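Local structure of TT1561 protein (Thermus thermophilus, 1UF3) at residues N41-P44 and K45-S49; R130-A133 and W134-E137. The protein is of uncertain function but binds calcium and, as a member of the calcineurin-like metallophosphoesterase superfamily, is predicted to be a phosphoesterase. All blocks are in the same frame, centred on the assembly; numbering follows the deposited sequence.

How the contacts relate
Contacts 1 and 2 do not touch: their centres are 22 Å apart and their nearest atoms about 10 Å. They share no helix or strand, but both are local turns that lead into a helix, and in each a proline carbonyl accepts the backbone N-H three residues on. Contact 1 is the loop from strand 35-39 to helix 49-59. It is only partly buried, and its carbonyls serve a hydrated calcium ion. Contact 2, where strand 130-132 of the other sheet runs into helix 133-140, is more buried; its side-chain contacts are mainly apolar, and a second subunit packs on it. K45 of contact 1 reaches, through NZ, the carbonyl of E127, a few residues before contact 2 in the chain.

Contact 1 (N41-P44 and K45-S49); sequences NLMP and KAAKS. With CA (calcium ion), chain I.
The methyl of A47 sits in the crook of M43, modelled as selenomethionine. M43 bends back at chi2, -74°, which brings SE as well as CB against that methyl, while the terminal CE leads away: CB of M43 lies 3.5 Å from CB of A47, and SE of M43 comes within 3.7 Å of it. P44 lies alongside more loosely, its ring carbon CD 4.2 Å from CB of A47. N of A47 gives its hydrogen to O of P44 at 3.0 Å, closing a beta turn with K45 and A46 at its corners. The bond is bent, 142° at the hydrogen, and the donor stands above the carbonyl plane. A second donor grips the same oxygen: a water 2.8 Å from O of P44, which is also a calcium ligand and is probably polarised by the ion. The calcium takes O of K45 at 2.4 Å and O of A47 at 2.3 Å, so the turn supplies two of its ligands through backbone carbonyls; four waters and the carbonyl of A75 bring the ligands to seven. K45 contributes its backbone here, while its side chain leaves the turn with CG anti to the backbone N (chi1 173°) and carries NZ to the carbonyl of E127. The whole turn bridges strand 35-39 and helix 49-59: Y52 and F55 of that helix pack on M43, D51 accepts the N-H of K48 at the helix's N-cap, and E79 of helix 77-90 lies against K48 and S49.

Contact 2 (R130-A133 and W134-E137); sequences RYPA and WVAE
W134 packs back along P132, the two side chains side by side and pointing the same way. Its CB lies against the backbone, 3.7 Å from C of A133. From there chi1 of 72° sets CG between the backbone N and carbonyl carbon, swinging the pyrrole side of the indole to the proline: CD1, NE1 and CE2 of W134 lie 3.6, 3.2 and 3.9 Å from CG of P132. The ring carries on past V135, whose methyl CG2 stands 3.4 Å above one face of the W134 indole, toward the rim; V135's other methyl, CG1, reaches CB of Y131 at 4.0 Å. R82 of a second subunit packs on W134. With an alanine here, the flank of P132 and one side of the V135 methyl would probably lose their cover, and that R82 its packing partner. P132 brings no polar side chain to the N-cap, and backbone bonds hold the first turn: O of P132 accepts N of V135 at 2.8 Å and, weakly, N of A136; O of A133 takes N of E137 at 2.9 Å. Side-chain packing across the turn is thus apolar, whereas the hydroxyl of Y131 bonds to H98 and to E125, a calcium-binding residue of this protein though not bound to this chain here, placing the strand beside a calcium site.

Contact 1 (N41-P44 and K45-S49)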
# COMPACT_ATOMS: atom_id res chain seq x y z
N ASN A 41 -5.61 25.14 24.94
CA ASN A 41 -4.65 26.15 24.49
C ASN A 41 -3.45 25.51 23.84
O ASN A 41 -2.81 24.64 24.42
CB ASN A 41 -4.15 27.00 25.68
CG ASN A 41 -5.28 27.63 26.47
OD1 ASN A 41 -6.04 28.46 25.95
ND2 ASN A 41 -5.40 27.25 27.74
N LEU A 42 -3.13 25.92 22.62
CA LEU A 42 -1.95 25.36 21.97
C LEU A 42 -0.73 25.93 22.69
O LEU A 42 0.23 25.22 22.97
CB LEU A 42 -1.87 25.79 20.50
CG LEU A 42 -2.77 25.13 19.44
CD1 LEU A 42 -4.24 25.41 19.73
CD2 LEU A 42 -2.39 25.69 18.07
N MSE A 43 -0.81 27.22 23.00
CA MSE A 43 0.27 27.99 23.64
C MSE A 43 -0.26 28.80 24.82
O MSE A 43 -1.45 29.13 24.87
CB MSE A 43 0.82 29.02 22.64
CG MSE A 43 1.68 28.50 21.54
SE MSE A 43 3.36 28.05 22.26
CE MSE A 43 3.74 26.52 21.12
N PRO A 44 0.63 29.16 25.77
CA PRO A 44 0.21 29.97 26.92
C PRO A 44 0.05 31.37 26.35
O PRO A 44 0.62 31.69 25.30
CB PRO A 44 1.42 29.91 27.85
CG PRO A 44 2.13 28.66 27.44
CD PRO A 44 2.00 28.68 25.94
N LYS A 45 -0.71 32.22 27.04
CA LYS A 45 -0.91 33.60 26.59
C LYS A 45 0.42 34.29 26.22
O LYS A 45 0.49 35.00 25.21
CB LYS A 45 -1.63 34.39 27.69
CG LYS A 45 -1.77 35.89 27.47
CD LYS A 45 -2.64 36.19 26.26
CE LYS A 45 -2.73 37.69 25.98
NZ LYS A 45 -3.34 38.42 27.13
N ALA A 46 1.45 34.07 27.03
CA ALA A 46 2.77 34.69 26.82
C ALA A 46 3.38 34.48 25.45
O ALA A 46 4.08 35.35 24.94
CB ALA A 46 3.75 34.20 27.90
N ALA A 47 3.14 33.31 24.87
CA ALA A 47 3.68 32.97 23.56
C ALA A 47 3.36 34.00 22.48
O ALA A 47 2.32 34.70 22.52
CB ALA A 47 3.17 31.60 23.14
N LYS A 48 4.29 34.09 21.53
CA LYS A 48 4.19 35.00 20.38
C LYS A 48 4.27 34.22 19.06
O LYS A 48 4.47 33.01 19.05
CB LYS A 48 5.32 36.04 20.41
CG LYS A 48 5.33 36.96 21.63
CD LYS A 48 6.36 38.09 21.45
CE LYS A 48 6.18 39.19 22.50
NZ LYS A 48 6.61 38.76 23.86
N SER A 49 4.14 34.93 17.94
CA SER A 49 4.18 34.30 16.62
C SER A 49 5.20 33.18 16.44
O SER A 49 4.83 32.05 16.08
CB SER A 49 4.40 35.36 15.55
OG SER A 49 3.31 36.27 15.52
CA CA I . 0.19 35.43 22.85
O HOH W 1 -0.37 33.01 23.07
O HOH W 2 -0.05 34.89 20.38
O HOH W 3 1.35 37.32 21.77
O HOH W 4 0.76 37.86 24.11

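Contact 2 (R130-A133 and W134-E137)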
# COMPACT_ATOMS: atom_id res chain seq x y z
N ARG A 130 -12.57 35.08 23.77
CA ARG A 130 -13.81 34.81 24.48
C ARG A 130 -14.96 35.21 23.60
O ARG A 130 -14.99 36.32 23.07
CB ARG A 130 -13.86 35.63 25.80
CG ARG A 130 -15.11 35.39 26.64
CD ARG A 130 -15.16 36.25 27.92
NE ARG A 130 -15.43 37.66 27.63
CZ ARG A 130 -14.51 38.63 27.64
NH1 ARG A 130 -13.23 38.36 27.93
NH2 ARG A 130 -14.86 39.87 27.34
N TYR A 131 -15.92 34.31 23.43
CA TYR A 131 -17.06 34.66 22.60
C TYR A 131 -18.35 34.32 23.28
O TYR A 131 -18.47 33.28 23.92
CB TYR A 131 -17.05 33.92 21.24
CG TYR A 131 -15.72 33.95 20.51
CD1 TYR A 131 -14.80 32.91 20.65
CD2 TYR A 131 -15.38 35.01 19.68
CE1 TYR A 131 -13.58 32.93 19.97
CE2 TYR A 131 -14.16 35.04 19.00
CZ TYR A 131 -13.28 34.01 19.15
OH TYR A 131 -12.08 34.06 18.50
N PRO A 132 -19.34 35.21 23.16
CA PRO A 132 -20.64 34.94 23.78
C PRO A 132 -21.34 33.85 22.95
O PRO A 132 -21.12 33.76 21.73
CB PRO A 132 -21.34 36.29 23.72
CG PRO A 132 -20.72 36.95 22.51
CD PRO A 132 -19.27 36.58 22.63
N ALA A 133 -22.18 33.05 23.59
CA ALA A 133 -22.88 31.97 22.89
C ALA A 133 -23.45 32.34 21.53
O ALA A 133 -23.30 31.57 20.58
CB ALA A 133 -23.99 31.39 23.77
N TRP A 134 -24.12 33.48 21.41
CA TRP A 134 -24.70 33.86 20.12
C TRP A 134 -23.67 33.91 18.99
O TRP A 134 -24.02 33.66 17.83
CB TRP A 134 -25.43 35.21 20.19
CG TRP A 134 -24.56 36.45 20.32
CD1 TRP A 134 -24.15 37.05 21.49
CD2 TRP A 134 -23.97 37.21 19.25
NE1 TRP A 134 -23.35 38.14 21.21
CE2 TRP A 134 -23.23 38.26 19.85
CE3 TRP A 134 -24.00 37.10 17.86
CZ2 TRP A 134 -22.52 39.20 19.09
CZ3 TRP A 134 -23.28 38.04 17.10
CH2 TRP A 134 -22.56 39.08 17.72
N VAL A 135 -22.41 34.20 19.32
CA VAL A 135 -21.39 34.25 18.29
C VAL A 135 -21.05 32.82 17.87
O VAL A 135 -20.90 32.54 16.68
CB VAL A 135 -20.10 34.98 18.75
CG1 VAL A 135 -18.94 34.70 17.75
CG2 VAL A 135 -20.33 36.49 18.79
N ALA A 136 -20.95 31.91 18.84
CA ALA A 136 -20.64 30.52 18.52
C ALA A 136 -21.75 29.93 17.67
O ALA A 136 -21.48 29.20 16.71
CB ALA A 136 -20.46 29.70 19.80
N GLU A 137 -23.00 30.24 18.02
CA GLU A 137 -24.15 29.74 17.28
C GLU A 137 -24.17 30.34 15.87
O GLU A 137 -24.48 29.64 14.89
CB GLU A 137 -25.45 30.10 18.00
CG GLU A 137 -26.68 30.00 17.15
CD GLU A 137 -27.95 30.36 17.92
OE1 GLU A 137 -28.99 30.61 17.27
OE2 GLU A 137 -27.89 30.38 19.17